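Long-range contacts in aminopeptidase N (Francisella tularensis subsp. tularensis, PDB 5DLL), which cleaves single amino acids, preferably alanine, from the N termini of peptides as a zinc-dependent M1-family metallopeptidase, and probably takes part in breaking down intracellular peptides: residues 402-407 with 443-448; 466-472 with 526-532; 493-499 with 511-517; 535-540 with 562-567; 594-599 with 650-654. All coordinates share one frame. Residues are numbered along the deposited sequence.

Contact 1. Residues 402-407 with 443-448; sequences MIHTLL and RDFSLF
Residues 402-407 form one and a half turns inside helix 390-423; the loop 443-448 runs past them between helices 430-439 and 450-453. The backbones stay well apart, with CA-CA separations of 8.9 Å for Ile403-Phe448 and 9.3 Å for Leu407-Arg443, so side chains fill the gap. The apolar part has two aromatic centres. Phe448 (chi1 t) packs against Met402 and Ile403, with Met402 CE 3.6 Å from Phe448 CE1, Ile403 CG1 3.3 Å from Phe448 CE2 and Leu406 CD1 4.3 Å from Phe448 CD1. Phe445 (chi1 m) meets the next turn, its CE1 3.9 Å from Leu406 CD1 and its ring edge at Leu407 CD2, 3.7 Å from CZ. The polar part is one hydrogen bond: extended Arg443 sends NH1 to the backbone Leu406 O at 2.9 Å. Its NH2 forms a salt bridge to Glu515, in the neighbouring beta domain. Within the M1 catalytic domain, then, a mostly greasy seam is closed at one end by an arginine that serves a helix carbonyl and a carboxylate together.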
# COMPACT_ATOMS: atom_id res chain seq x y z
N MET A 402 13.35 8.21 -7.54
CA MET A 402 14.76 8.46 -7.83
C MET A 402 14.97 9.28 -9.11
O MET A 402 15.97 9.98 -9.23
CB MET A 402 15.54 7.15 -7.92
CG MET A 402 16.18 6.72 -6.62
SD MET A 402 16.85 5.05 -6.69
CE MET A 402 18.08 5.24 -7.98
N ILE A 403 14.04 9.16 -10.05
CA ILE A 403 14.08 9.95 -11.28
C ILE A 403 13.59 11.37 -10.98
O ILE A 403 14.11 12.34 -11.55
CB ILE A 403 13.22 9.33 -12.40
CG1 ILE A 403 13.67 7.90 -12.71
CG2 ILE A 403 13.31 10.18 -13.66
CD1 ILE A 403 12.71 7.11 -13.57
N HIS A 404 12.61 11.50 -10.10
CA HIS A 404 12.18 12.80 -9.60
C HIS A 404 13.35 13.53 -8.94
O HIS A 404 13.55 14.73 -9.16
CB HIS A 404 11.03 12.64 -8.60
CG HIS A 404 10.45 13.94 -8.14
ND1 HIS A 404 11.04 14.72 -7.17
CD2 HIS A 404 9.33 14.60 -8.52
CE1 HIS A 404 10.31 15.81 -6.98
NE2 HIS A 404 9.27 15.75 -7.78
N THR A 405 14.13 12.81 -8.14
CA THR A 405 15.30 13.36 -7.45
C THR A 405 16.37 13.84 -8.44
O THR A 405 16.95 14.91 -8.27
CB THR A 405 15.93 12.31 -6.50
OG1 THR A 405 14.93 11.82 -5.60
CG2 THR A 405 17.06 12.90 -5.68
N LEU A 406 16.60 13.06 -9.49
CA LEU A 406 17.60 13.39 -10.51
C LEU A 406 17.21 14.59 -11.38
O LEU A 406 18.06 15.41 -11.72
CB LEU A 406 17.88 12.18 -11.40
CG LEU A 406 18.68 11.05 -10.74
CD1 LEU A 406 18.65 9.79 -11.60
CD2 LEU A 406 20.11 11.46 -10.45
N LEU A 407 15.93 14.69 -11.74
CA LEU A 407 15.47 15.73 -12.66
C LEU A 407 14.92 16.98 -11.98
O LEU A 407 14.91 18.06 -12.58
CB LEU A 407 14.38 15.18 -13.58
CG LEU A 407 14.74 14.05 -14.53
CD1 LEU A 407 13.47 13.55 -15.19
CD2 LEU A 407 15.78 14.49 -15.56
N ARG A 443 18.86 14.04 -21.56
CA ARG A 443 19.69 13.28 -20.63
C ARG A 443 19.77 11.79 -20.99
O ARG A 443 18.93 11.27 -21.73
CB ARG A 443 19.12 13.44 -19.22
CG ARG A 443 20.13 13.23 -18.12
CD ARG A 443 19.67 13.94 -16.87
NE ARG A 443 20.54 13.64 -15.73
CZ ARG A 443 20.37 14.15 -14.52
NH1 ARG A 443 19.37 14.99 -14.27
NH2 ARG A 443 21.21 13.82 -13.55
N ASP A 444 20.80 11.12 -20.46
CA ASP A 444 21.05 9.70 -20.74
C ASP A 444 20.84 8.86 -19.48
O ASP A 444 21.65 8.92 -18.55
CB ASP A 444 22.47 9.51 -21.28
CG ASP A 444 22.70 8.11 -21.84
OD1 ASP A 444 21.85 7.63 -22.62
OD2 ASP A 444 23.74 7.50 -21.51
N PHE A 445 19.76 8.07 -19.46
CA PHE A 445 19.45 7.16 -18.36
C PHE A 445 19.60 5.69 -18.77
O PHE A 445 18.75 4.86 -18.46
CB PHE A 445 18.01 7.39 -17.86
CG PHE A 445 17.80 8.70 -17.14
CD1 PHE A 445 18.62 9.07 -16.08
CD2 PHE A 445 16.76 9.54 -17.50
CE1 PHE A 445 18.42 10.27 -15.42
CE2 PHE A 445 16.55 10.74 -16.84
CZ PHE A 445 17.38 11.11 -15.80
N SER A 446 20.68 5.36 -19.47
CA SER A 446 20.93 3.98 -19.89
C SER A 446 21.35 3.11 -18.70
O SER A 446 20.89 1.98 -18.57
CB SER A 446 21.99 3.92 -20.99
OG SER A 446 21.43 4.26 -22.25
N LEU A 447 22.21 3.65 -17.85
CA LEU A 447 22.69 2.94 -16.66
C LEU A 447 21.61 2.83 -15.60
O LEU A 447 21.58 1.88 -14.82
CB LEU A 447 23.92 3.65 -16.07
CG LEU A 447 24.74 2.83 -15.07
CD1 LEU A 447 25.59 1.78 -15.79
CD2 LEU A 447 25.62 3.75 -14.24
N PHE A 448 20.72 3.82 -15.56
CA PHE A 448 19.62 3.81 -14.62
C PHE A 448 18.64 2.65 -14.89
O PHE A 448 18.05 2.11 -13.95
CB PHE A 448 18.88 5.14 -14.67
CG PHE A 448 17.81 5.27 -13.63
CD1 PHE A 448 18.13 5.63 -12.33
CD2 PHE A 448 16.49 5.03 -13.95
CE1 PHE A 448 17.14 5.75 -11.37
CE2 PHE A 448 15.49 5.14 -13.00
CZ PHE A 448 15.83 5.50 -11.70

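Contact 2. Residues 466-472 with 526-532; sequences YDASSQT and ENIAAKP
Two hydrogen bonds hold these segments together. Tyr466, at the end of strand 459-467 with chi1 t, gives its OH to Ile528 O at 2.6 Å, and Ile528 N donates almost linearly to Gln471 O at 2.7 Å. Asn527 N is also close to Gln471 O, at 2.9 Å, but at a poor angle for bonding. The register follows: CA-CA distances are 4.5 Å for Thr472-Glu526, 4.7 Å for Gln471-Ile528 and 6.6 Å for Tyr466-Lys531. Inside 466-472 the chain reverses through helical phi/psi at 468-470 and a positive phi at Gln471 (65/51); Asp467 N bonds to Thr472 O at 3.2 Å, and Ser469 OG to Asp467 OD1 at 3.2 Å. Asn527 also has positive phi (60/42). Packing spreads from the tyrosine: Lys531 CA sits over the ring face in a CH-pi contact, 3.9 Å from the Tyr466 centroid, while Tyr466 CE1 lies 4.2 Å from Ile528 CG2. Farther out, Thr472 CG2 touches Glu526 CG at 3.6 Å. Gln471 and Thr472 together face Asp467, a G1 beta bulge closing the hairpin of strands 459-467 and 472-480, and the linker leaving strand 520-525 is fastened against this exposed tip of the Ig-like beta domain.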
# COMPACT_ATOMS: atom_id res chain seq x y z
N TYR A 466 39.64 14.70 5.32
CA TYR A 466 39.68 16.16 5.30
C TYR A 466 41.12 16.67 5.31
O TYR A 466 42.02 16.01 5.85
CB TYR A 466 38.90 16.72 6.50
CG TYR A 466 38.81 18.24 6.53
CD1 TYR A 466 38.02 18.93 5.60
CD2 TYR A 466 39.50 18.99 7.48
CE1 TYR A 466 37.93 20.31 5.62
CE2 TYR A 466 39.42 20.37 7.51
CZ TYR A 466 38.64 21.03 6.58
OH TYR A 466 38.55 22.40 6.60
N ASP A 467 41.32 17.83 4.70
CA ASP A 467 42.62 18.50 4.67
C ASP A 467 42.46 19.90 5.26
O ASP A 467 41.74 20.74 4.70
CB ASP A 467 43.14 18.56 3.23
CG ASP A 467 44.66 18.60 3.15
OD1 ASP A 467 45.28 19.41 3.87
OD2 ASP A 467 45.23 17.83 2.35
N ALA A 468 43.12 20.15 6.39
CA ALA A 468 42.96 21.41 7.13
C ALA A 468 43.42 22.62 6.33
O ALA A 468 42.72 23.63 6.26
CB ALA A 468 43.72 21.33 8.45
N SER A 469 44.60 22.51 5.72
CA SER A 469 45.24 23.63 5.02
C SER A 469 44.50 24.07 3.76
O SER A 469 44.10 25.23 3.64
CB SER A 469 46.68 23.25 4.65
OG SER A 469 46.70 22.25 3.65
N SER A 470 44.33 23.14 2.82
CA SER A 470 43.74 23.44 1.52
C SER A 470 42.22 23.62 1.55
O SER A 470 41.64 24.06 0.56
CB SER A 470 44.10 22.34 0.51
OG SER A 470 43.62 21.09 0.96
N GLN A 471 41.59 23.27 2.67
CA GLN A 471 40.15 23.46 2.88
C GLN A 471 39.32 22.60 1.92
O GLN A 471 38.41 23.10 1.25
CB GLN A 471 39.77 24.95 2.75
CG GLN A 471 40.58 25.87 3.64
CD GLN A 471 40.21 27.33 3.46
OE1 GLN A 471 39.06 27.66 3.20
NE2 GLN A 471 41.19 28.21 3.61
N THR A 472 39.64 21.31 1.88
CA THR A 472 39.02 20.38 0.94
C THR A 472 38.54 19.10 1.65
O THR A 472 39.32 18.41 2.30
CB THR A 472 39.99 19.99 -0.19
OG1 THR A 472 41.31 19.83 0.33
CG2 THR A 472 40.01 21.07 -1.28
N GLU A 526 35.93 21.90 -2.46
CA GLU A 526 36.94 22.91 -2.12
C GLU A 526 36.33 24.05 -1.30
O GLU A 526 35.11 24.18 -1.20
CB GLU A 526 37.59 23.45 -3.39
CG GLU A 526 38.35 22.40 -4.18
CD GLU A 526 38.51 22.76 -5.64
OE1 GLU A 526 38.75 23.95 -5.94
OE2 GLU A 526 38.40 21.86 -6.49
N ASN A 527 37.20 24.85 -0.70
CA ASN A 527 36.81 26.03 0.08
C ASN A 527 35.93 25.71 1.29
O ASN A 527 34.95 26.41 1.56
CB ASN A 527 36.13 27.07 -0.81
CG ASN A 527 36.93 27.37 -2.06
OD1 ASN A 527 36.96 26.57 -3.00
ND2 ASN A 527 37.58 28.53 -2.09
N ILE A 528 36.28 24.64 2.00
CA ILE A 528 35.57 24.24 3.21
C ILE A 528 36.43 24.58 4.42
O ILE A 528 37.39 23.88 4.74
CB ILE A 528 35.23 22.73 3.18
CG1 ILE A 528 34.41 22.39 1.93
CG2 ILE A 528 34.49 22.32 4.45
CD1 ILE A 528 33.18 23.25 1.72
N ALA A 529 36.07 25.68 5.09
CA ALA A 529 36.87 26.24 6.17
C ALA A 529 36.94 25.36 7.42
O ALA A 529 37.90 25.45 8.18
CB ALA A 529 36.36 27.63 6.54
N ALA A 530 35.91 24.53 7.63
CA ALA A 530 35.82 23.72 8.84
C ALA A 530 35.48 22.26 8.52
O ALA A 530 34.69 21.99 7.62
CB ALA A 530 34.77 24.31 9.77
N LYS A 531 36.09 21.33 9.27
CA LYS A 531 35.81 19.90 9.15
C LYS A 531 34.33 19.61 9.41
O LYS A 531 33.89 19.62 10.56
CB LYS A 531 36.68 19.08 10.12
CG LYS A 531 36.33 17.60 10.20
CD LYS A 531 37.31 16.84 11.08
CE LYS A 531 38.55 16.40 10.31
NZ LYS A 531 38.29 15.21 9.46
N PRO A 532 33.55 19.35 8.34
CA PRO A 532 32.12 19.26 8.51
C PRO A 532 31.64 17.84 8.78
O PRO A 532 32.40 16.88 8.61
CB PRO A 532 31.61 19.72 7.14
CG PRO A 532 32.65 19.22 6.18
CD PRO A 532 33.94 19.05 6.95

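Contact 3. Residues 493-499 with 511-517; sequences LHIPVKM and EQVIELK
This is an antiparallel strand pairing, the two arms of the beta hairpin 495-502/508-516 in the Ig-like domain. The short axes approach to 4.6 Å at 155°. Ile495-Leu516, Val497-Ile514 and Met499-Gln512 are the hydrogen-bonded pairs: Ile495 N to Leu516 O 3.0 Å, Leu516 N to Ile495 O 2.8 Å, Val497 N to Ile514 O 2.7 Å, Ile514 N to Val497 O 3.1 Å, Met499 N to Gln512 O 3.1 Å, with a weak return from Gln512 N to Met499 O at 3.3 Å. Pro496-Glu515 and Lys498-Val513 are non-hydrogen-bonded pairs, the former suiting a proline without an N-H. On one face Val497 CB meets Ile514 CG1 at 3.9 Å and Met499 (chi1 p) puts CG 4.1 Å from Ile514 CG1. Past the strand end, Lys517 CG lies over the His494 ring, 4.1 Å from its centroid. The Pro496 face is covered by Met402 and Leu406 of helix 390-423; across from it, Leu516 and Met499 pack on strand 520-525.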
# COMPACT_ATOMS: atom_id res chain seq x y z
N LEU A 493 25.03 0.41 -10.15
CA LEU A 493 23.82 1.15 -10.49
C LEU A 493 24.03 2.67 -10.50
O LEU A 493 25.09 3.17 -10.13
CB LEU A 493 22.72 0.81 -9.48
CG LEU A 493 22.36 -0.67 -9.35
CD1 LEU A 493 21.59 -0.92 -8.06
CD2 LEU A 493 21.57 -1.13 -10.56
N HIS A 494 23.00 3.38 -10.95
CA HIS A 494 22.95 4.83 -10.92
C HIS A 494 22.28 5.25 -9.60
O HIS A 494 21.07 5.13 -9.45
CB HIS A 494 22.13 5.33 -12.11
CG HIS A 494 22.27 6.79 -12.40
ND1 HIS A 494 22.06 7.32 -13.65
CD2 HIS A 494 22.60 7.83 -11.60
CE1 HIS A 494 22.25 8.63 -13.62
NE2 HIS A 494 22.58 8.96 -12.38
N ILE A 495 23.09 5.72 -8.64
CA ILE A 495 22.58 6.11 -7.31
C ILE A 495 22.60 7.63 -7.16
O ILE A 495 23.66 8.25 -7.28
CB ILE A 495 23.43 5.53 -6.14
CG1 ILE A 495 23.97 4.13 -6.44
CG2 ILE A 495 22.62 5.54 -4.85
CD1 ILE A 495 22.92 3.05 -6.58
N PRO A 496 21.43 8.25 -6.91
CA PRO A 496 21.39 9.66 -6.54
C PRO A 496 21.55 9.84 -5.03
O PRO A 496 20.82 9.22 -4.26
CB PRO A 496 20.00 10.10 -6.99
CG PRO A 496 19.16 8.87 -6.88
CD PRO A 496 20.08 7.69 -7.07
N VAL A 497 22.51 10.68 -4.64
CA VAL A 497 22.77 10.96 -3.23
C VAL A 497 22.45 12.42 -2.92
O VAL A 497 23.26 13.31 -3.17
CB VAL A 497 24.25 10.69 -2.87
CG1 VAL A 497 24.41 10.59 -1.36
CG2 VAL A 497 24.74 9.42 -3.55
N LYS A 498 21.25 12.65 -2.39
CA LYS A 498 20.82 13.99 -1.99
C LYS A 498 21.50 14.32 -0.66
O LYS A 498 21.36 13.58 0.31
CB LYS A 498 19.30 14.06 -1.85
CG LYS A 498 18.77 15.47 -1.68
CD LYS A 498 17.26 15.49 -1.52
CE LYS A 498 16.79 16.86 -1.07
NZ LYS A 498 15.32 16.90 -0.85
N MET A 499 22.23 15.43 -0.63
CA MET A 499 23.15 15.68 0.47
C MET A 499 23.40 17.16 0.78
O MET A 499 22.95 18.05 0.05
CB MET A 499 24.49 14.97 0.19
CG MET A 499 25.12 15.30 -1.16
SD MET A 499 26.18 16.76 -1.17
CE MET A 499 27.58 16.17 -0.22
N GLU A 511 24.69 22.28 -0.66
CA GLU A 511 23.46 21.51 -0.82
C GLU A 511 23.17 21.22 -2.30
O GLU A 511 22.90 22.14 -3.08
CB GLU A 511 22.28 22.24 -0.19
CG GLU A 511 22.39 22.42 1.32
CD GLU A 511 21.07 22.85 1.94
OE1 GLU A 511 20.45 23.80 1.43
OE2 GLU A 511 20.66 22.23 2.94
N GLN A 512 23.23 19.94 -2.66
CA GLN A 512 22.99 19.50 -4.03
C GLN A 512 22.69 18.00 -4.06
O GLN A 512 22.71 17.33 -3.02
CB GLN A 512 24.21 19.80 -4.90
CG GLN A 512 25.47 19.05 -4.50
CD GLN A 512 26.68 19.40 -5.34
OE1 GLN A 512 26.60 20.21 -6.27
NE2 GLN A 512 27.81 18.78 -5.03
N VAL A 513 22.42 17.48 -5.25
CA VAL A 513 22.32 16.04 -5.49
C VAL A 513 23.54 15.60 -6.30
O VAL A 513 23.78 16.14 -7.38
CB VAL A 513 21.04 15.67 -6.27
CG1 VAL A 513 20.97 14.17 -6.53
CG2 VAL A 513 19.79 16.15 -5.52
N ILE A 514 24.30 14.64 -5.78
CA ILE A 514 25.41 14.05 -6.53
C ILE A 514 25.07 12.62 -6.94
O ILE A 514 24.15 12.01 -6.38
CB ILE A 514 26.75 14.11 -5.76
CG1 ILE A 514 26.67 13.34 -4.43
CG2 ILE A 514 27.16 15.55 -5.51
CD1 ILE A 514 28.02 13.11 -3.79
N GLU A 515 25.81 12.09 -7.90
CA GLU A 515 25.48 10.81 -8.52
C GLU A 515 26.62 9.81 -8.40
O GLU A 515 27.78 10.18 -8.52
CB GLU A 515 25.12 11.03 -9.99
CG GLU A 515 23.78 11.73 -10.17
CD GLU A 515 23.68 12.51 -11.47
OE1 GLU A 515 24.27 12.08 -12.49
OE2 GLU A 515 23.00 13.55 -11.48
N LEU A 516 26.26 8.55 -8.16
CA LEU A 516 27.22 7.45 -8.13
C LEU A 516 26.89 6.45 -9.23
O LEU A 516 26.01 5.61 -9.07
CB LEU A 516 27.20 6.78 -6.75
CG LEU A 516 28.11 5.57 -6.56
CD1 LEU A 516 29.57 5.96 -6.73
CD2 LEU A 516 27.87 4.96 -5.18
N LYS A 517 27.60 6.57 -10.35
CA LYS A 517 27.37 5.73 -11.53
C LYS A 517 28.47 4.69 -11.69
O LYS A 517 28.70 4.19 -12.80
CB LYS A 517 27.34 6.60 -12.79
CG LYS A 517 26.42 7.81 -12.71
CD LYS A 517 26.46 8.58 -14.02
CE LYS A 517 25.76 9.91 -13.89
NZ LYS A 517 25.64 10.61 -15.20

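Contact 4. Residues 535-540 with 562-567; sequences SLFRDF and DNNAFN
A dense polar network joins these two segments. Ser535 OG is the hub: it donates a very short bond to Asp562 OD2 (2.5 Å) and accepts from Asn567 ND2 and from Arg538 NE, each at 3.0 Å. Asn567 ND2 spends its second proton on Leu536 O, also 3.0 Å. Asp562 OD1 accepts from Asn564 N at 2.9 Å, an Asx turn, and balances Arg538 NH2 at 3.0 Å as a salt bridge of charges alone, since it lies well out of the guanidinium plane. Arg538 NH1 goes to Glu511 instead. Asn564 (chi1 t) is the N-cap of helix 565-581, its OD1 accepting from Asn567 N at 3.0 Å and, weakly, from Asp539 N at 3.4 Å; its ND2 gives weak bonds to Asp539 OD1 (3.5 Å) and OD2 (3.2 Å), while Lys498 is the salt-bridge partner of that carboxylate. The loop bends through a type II turn from Phe537 to Phe540, bringing the backbone near the helix start: Asp539-Phe566 CA-CA is 5.4 Å, Arg538-Asn567 6.0 Å. Phe540 N lies over the Phe566 ring face, and Phe540 CB meets Phe566 CZ at 3.8 Å. The joint couples the Ig-like domain to the helical C-terminal domain, with strand 495-502 against Leu536 and Phe537 and helix 349-369 of the catalytic domain against Phe540.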
# COMPACT_ATOMS: atom_id res chain seq x y z
N SER A 535 25.49 15.37 5.74
CA SER A 535 24.08 14.97 5.71
C SER A 535 23.87 14.20 4.40
O SER A 535 23.92 14.80 3.33
CB SER A 535 23.17 16.19 5.76
OG SER A 535 21.81 15.82 5.66
N LEU A 536 23.66 12.89 4.50
CA LEU A 536 23.69 12.01 3.32
C LEU A 536 22.41 11.21 3.12
O LEU A 536 21.75 10.81 4.09
CB LEU A 536 24.88 11.05 3.44
CG LEU A 536 26.25 11.67 3.13
CD1 LEU A 536 27.37 10.75 3.59
CD2 LEU A 536 26.37 11.97 1.64
N PHE A 537 22.07 10.98 1.85
CA PHE A 537 20.85 10.29 1.46
C PHE A 537 19.61 10.92 2.11
O PHE A 537 18.85 10.26 2.82
CB PHE A 537 20.95 8.79 1.76
CG PHE A 537 22.07 8.11 1.02
CD1 PHE A 537 21.91 7.71 -0.30
CD2 PHE A 537 23.29 7.87 1.64
CE1 PHE A 537 22.94 7.09 -0.99
CE2 PHE A 537 24.33 7.26 0.96
CZ PHE A 537 24.15 6.87 -0.36
N ARG A 538 19.45 12.21 1.86
CA ARG A 538 18.33 12.98 2.39
C ARG A 538 17.01 12.51 1.80
O ARG A 538 16.91 12.31 0.59
CB ARG A 538 18.53 14.46 2.09
CG ARG A 538 19.68 15.09 2.83
CD ARG A 538 19.79 16.56 2.47
NE ARG A 538 20.61 17.32 3.41
CZ ARG A 538 20.72 18.64 3.42
NH1 ARG A 538 20.07 19.38 2.53
NH2 ARG A 538 21.49 19.23 4.33
N ASP A 539 16.01 12.33 2.66
CA ASP A 539 14.71 11.77 2.28
C ASP A 539 14.82 10.35 1.70
O ASP A 539 13.97 9.94 0.89
CB ASP A 539 13.97 12.69 1.29
CG ASP A 539 13.74 14.07 1.86
OD1 ASP A 539 13.04 14.18 2.89
OD2 ASP A 539 14.24 15.05 1.26
N PHE A 540 15.85 9.61 2.13
CA PHE A 540 16.09 8.25 1.65
C PHE A 540 16.14 8.26 0.12
O PHE A 540 15.30 7.64 -0.55
CB PHE A 540 15.00 7.32 2.19
CG PHE A 540 15.35 5.86 2.13
CD1 PHE A 540 16.40 5.35 2.88
CD2 PHE A 540 14.59 4.98 1.36
CE1 PHE A 540 16.71 3.99 2.84
CE2 PHE A 540 14.90 3.63 1.32
CZ PHE A 540 15.96 3.14 2.06
N ASP A 562 20.71 20.21 10.90
CA ASP A 562 20.42 19.80 9.51
C ASP A 562 19.06 20.33 9.03
O ASP A 562 18.06 20.22 9.74
CB ASP A 562 20.45 18.27 9.39
CG ASP A 562 20.42 17.77 7.94
OD1 ASP A 562 20.19 18.57 7.00
OD2 ASP A 562 20.62 16.56 7.73
N ASN A 563 19.04 20.91 7.83
CA ASN A 563 17.80 21.34 7.18
C ASN A 563 16.84 20.18 6.96
O ASN A 563 15.63 20.32 7.18
CB ASN A 563 18.09 22.01 5.83
CG ASN A 563 18.59 23.44 5.97
OD1 ASN A 563 18.16 24.19 6.85
ND2 ASN A 563 19.50 23.83 5.08
N ASN A 564 17.39 19.05 6.52
CA ASN A 564 16.59 17.87 6.14
C ASN A 564 15.90 17.20 7.33
O ASN A 564 16.54 16.52 8.13
CB ASN A 564 17.48 16.85 5.42
CG ASN A 564 16.67 15.73 4.78
OD1 ASN A 564 16.85 14.56 5.10
ND2 ASN A 564 15.79 16.10 3.86
N ALA A 565 14.59 17.39 7.42
CA ALA A 565 13.77 16.80 8.49
C ALA A 565 13.95 15.28 8.61
O ALA A 565 13.97 14.74 9.72
CB ALA A 565 12.30 17.13 8.27
N PHE A 566 14.06 14.59 7.48
CA PHE A 566 14.19 13.14 7.49
C PHE A 566 15.48 12.72 8.20
O PHE A 566 15.43 11.94 9.15
CB PHE A 566 14.17 12.58 6.07
CG PHE A 566 14.33 11.08 6.00
CD1 PHE A 566 13.24 10.24 6.15
CD2 PHE A 566 15.59 10.52 5.80
CE1 PHE A 566 13.39 8.86 6.09
CE2 PHE A 566 15.75 9.14 5.74
CZ PHE A 566 14.64 8.32 5.89
N ASN A 567 16.61 13.25 7.75
CA ASN A 567 17.91 12.89 8.34
C ASN A 567 18.02 13.24 9.82
O ASN A 567 18.82 12.65 10.53
CB ASN A 567 19.07 13.52 7.56
CG ASN A 567 19.62 12.61 6.46
OD1 ASN A 567 19.14 11.49 6.26
ND2 ASN A 567 20.63 13.09 5.75

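Contact 5. Residues 594-599 with 650-654; sequences FKSILH and DWLAV
Asp650, in helix 648-658, points at the last turn of helix 588-598 with its CA 7.9 Å from that of Lys595. One carboxylate oxygen takes both polar contacts: Asp650 OD2 accepts a hydrogen bond from His599 NE2 at 3.0 Å, in the plane of the imidazole, and makes a long salt bridge to Lys595 NZ at 3.5 Å. The lysine reaches it by curling, with chi3 and chi4 both m. Next to the carboxylate, Asp650 CB rests on Leu598 CD2 at 3.5 Å. Then comes Trp651, whose CA-to-CB bond points away although the indole (chi1 m) swings back into the interface. Its six-membered ring receives Leu598 CD2 over one face, 4.2 Å from the centroid, as a CH-pi contact, and its edge meets the edge of Phe594, Trp651 CH2 to Phe594 CE2 being 3.6 Å. The two short helical segments run nearly parallel, 8° apart with axes 11.4 Å from each other, consistent with the stacked helices of an ARM-like repeat array, the family to which this domain is assigned; Leu612 and the stacked ring of Tyr683 also pack on the indole, whose NE1 donates to Leu643 O. One turn beyond Asp650, Val654 (chi1 t) packs at the His599 end: its CG2 is 3.8 Å from Leu598 CD1 and 3.8 Å from His599 CE1, where helix 588-598 has just ended and the His599-Val654 CA-CA distance is 7.6 Å.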
# COMPACT_ATOMS: atom_id res chain seq x y z
N PHE A 594 17.20 16.21 22.65
CA PHE A 594 15.84 15.68 22.75
C PHE A 594 14.86 16.75 23.25
O PHE A 594 13.74 16.86 22.74
CB PHE A 594 15.83 14.49 23.72
CG PHE A 594 14.76 13.47 23.45
CD1 PHE A 594 14.93 12.52 22.46
CD2 PHE A 594 13.61 13.44 24.22
CE1 PHE A 594 13.96 11.56 22.22
CE2 PHE A 594 12.63 12.49 23.99
CZ PHE A 594 12.81 11.55 22.98
N LYS A 595 15.30 17.51 24.24
CA LYS A 595 14.51 18.60 24.82
C LYS A 595 14.22 19.70 23.79
O LYS A 595 13.10 20.22 23.72
CB LYS A 595 15.27 19.20 26.02
CG LYS A 595 14.48 20.23 26.83
CD LYS A 595 15.40 21.13 27.65
CE LYS A 595 15.91 20.45 28.91
NZ LYS A 595 14.89 20.42 30.00
N SER A 596 15.23 20.06 22.99
CA SER A 596 15.11 21.15 22.03
C SER A 596 14.16 20.79 20.89
O SER A 596 13.40 21.64 20.42
CB SER A 596 16.48 21.52 21.46
OG SER A 596 17.02 20.45 20.71
N ILE A 597 14.22 19.54 20.44
CA ILE A 597 13.28 19.04 19.44
C ILE A 597 11.86 19.15 19.99
O ILE A 597 10.95 19.60 19.30
CB ILE A 597 13.58 17.57 19.06
CG1 ILE A 597 14.95 17.45 18.37
CG2 ILE A 597 12.48 17.01 18.17
CD1 ILE A 597 14.98 17.85 16.91
N LEU A 598 11.68 18.75 21.25
CA LEU A 598 10.37 18.78 21.91
C LEU A 598 9.77 20.18 21.98
O LEU A 598 8.55 20.33 21.85
CB LEU A 598 10.47 18.17 23.31
CG LEU A 598 9.24 18.24 24.22
CD1 LEU A 598 8.05 17.52 23.61
CD2 LEU A 598 9.58 17.66 25.59
N HIS A 599 10.61 21.19 22.18
CA HIS A 599 10.13 22.58 22.29
C HIS A 599 10.32 23.40 21.00
O HIS A 599 10.19 24.62 21.03
CB HIS A 599 10.83 23.28 23.46
CG HIS A 599 10.39 22.80 24.80
ND1 HIS A 599 9.12 23.00 25.29
CD2 HIS A 599 11.06 22.12 25.77
CE1 HIS A 599 9.02 22.47 26.49
NE2 HIS A 599 10.18 21.93 26.81
N ASP A 650 8.40 18.88 31.05
CA ASP A 650 8.31 19.23 29.63
C ASP A 650 7.16 18.49 28.95
O ASP A 650 6.41 19.09 28.18
CB ASP A 650 9.61 18.91 28.90
CG ASP A 650 10.83 19.57 29.53
OD1 ASP A 650 11.05 19.38 30.75
OD2 ASP A 650 11.58 20.26 28.80
N TRP A 651 7.04 17.19 29.22
CA TRP A 651 5.95 16.37 28.67
C TRP A 651 4.59 16.95 29.07
O TRP A 651 3.69 17.04 28.25
CB TRP A 651 6.04 14.90 29.14
CG TRP A 651 7.32 14.20 28.76
CD1 TRP A 651 8.22 13.62 29.62
CD2 TRP A 651 7.84 14.01 27.45
NE1 TRP A 651 9.27 13.09 28.91
CE2 TRP A 651 9.06 13.31 27.57
CE3 TRP A 651 7.39 14.36 26.17
CZ2 TRP A 651 9.83 12.95 26.47
CZ3 TRP A 651 8.16 14.00 25.07
CH2 TRP A 651 9.37 13.31 25.23
N LEU A 652 4.48 17.33 30.34
CA LEU A 652 3.26 17.94 30.88
C LEU A 652 2.94 19.29 30.21
O LEU A 652 1.78 19.57 29.90
CB LEU A 652 3.39 18.13 32.39
CG LEU A 652 2.27 18.89 33.10
CD1 LEU A 652 0.92 18.23 32.86
CD2 LEU A 652 2.56 18.97 34.59
N ALA A 653 3.97 20.11 30.03
CA ALA A 653 3.80 21.45 29.44
C ALA A 653 3.31 21.37 28.00
O ALA A 653 2.30 21.98 27.63
CB ALA A 653 5.11 22.22 29.51
N VAL A 654 4.03 20.60 27.19
CA VAL A 654 3.69 20.43 25.78
C VAL A 654 2.35 19.70 25.62
O VAL A 654 1.62 19.97 24.67
CB VAL A 654 4.80 19.70 25.01
CG1 VAL A 654 4.39 19.47 23.56
CG2 VAL A 654 6.10 20.49 25.05

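Overall arrangement
From the N terminus, contact 1 comes first, closing a largely helical loop within the catalytic domain. Contact 2 closes a 53-residue loop of the Ig-like domain, and the hairpin of contact 3 lies wholly inside that loop; the other contacts follow in series, and none cross. Contact 3 is the bridge in space: Arg443 of contact 1 pairs with its Glu515, while Lys498 pairs with Asp539, and Glu511 with Arg538 and Asn563, of contact 4. Contact 2 stands apart at the far tip, its centre about 21 Å from that of contact 3, although 526-532 runs almost directly into 535-540. Contact 4 then joins the Ig-like and helical domains, and contact 5, its centre about 22 Å from that of contact 4, joins helices 588-598 and 648-658.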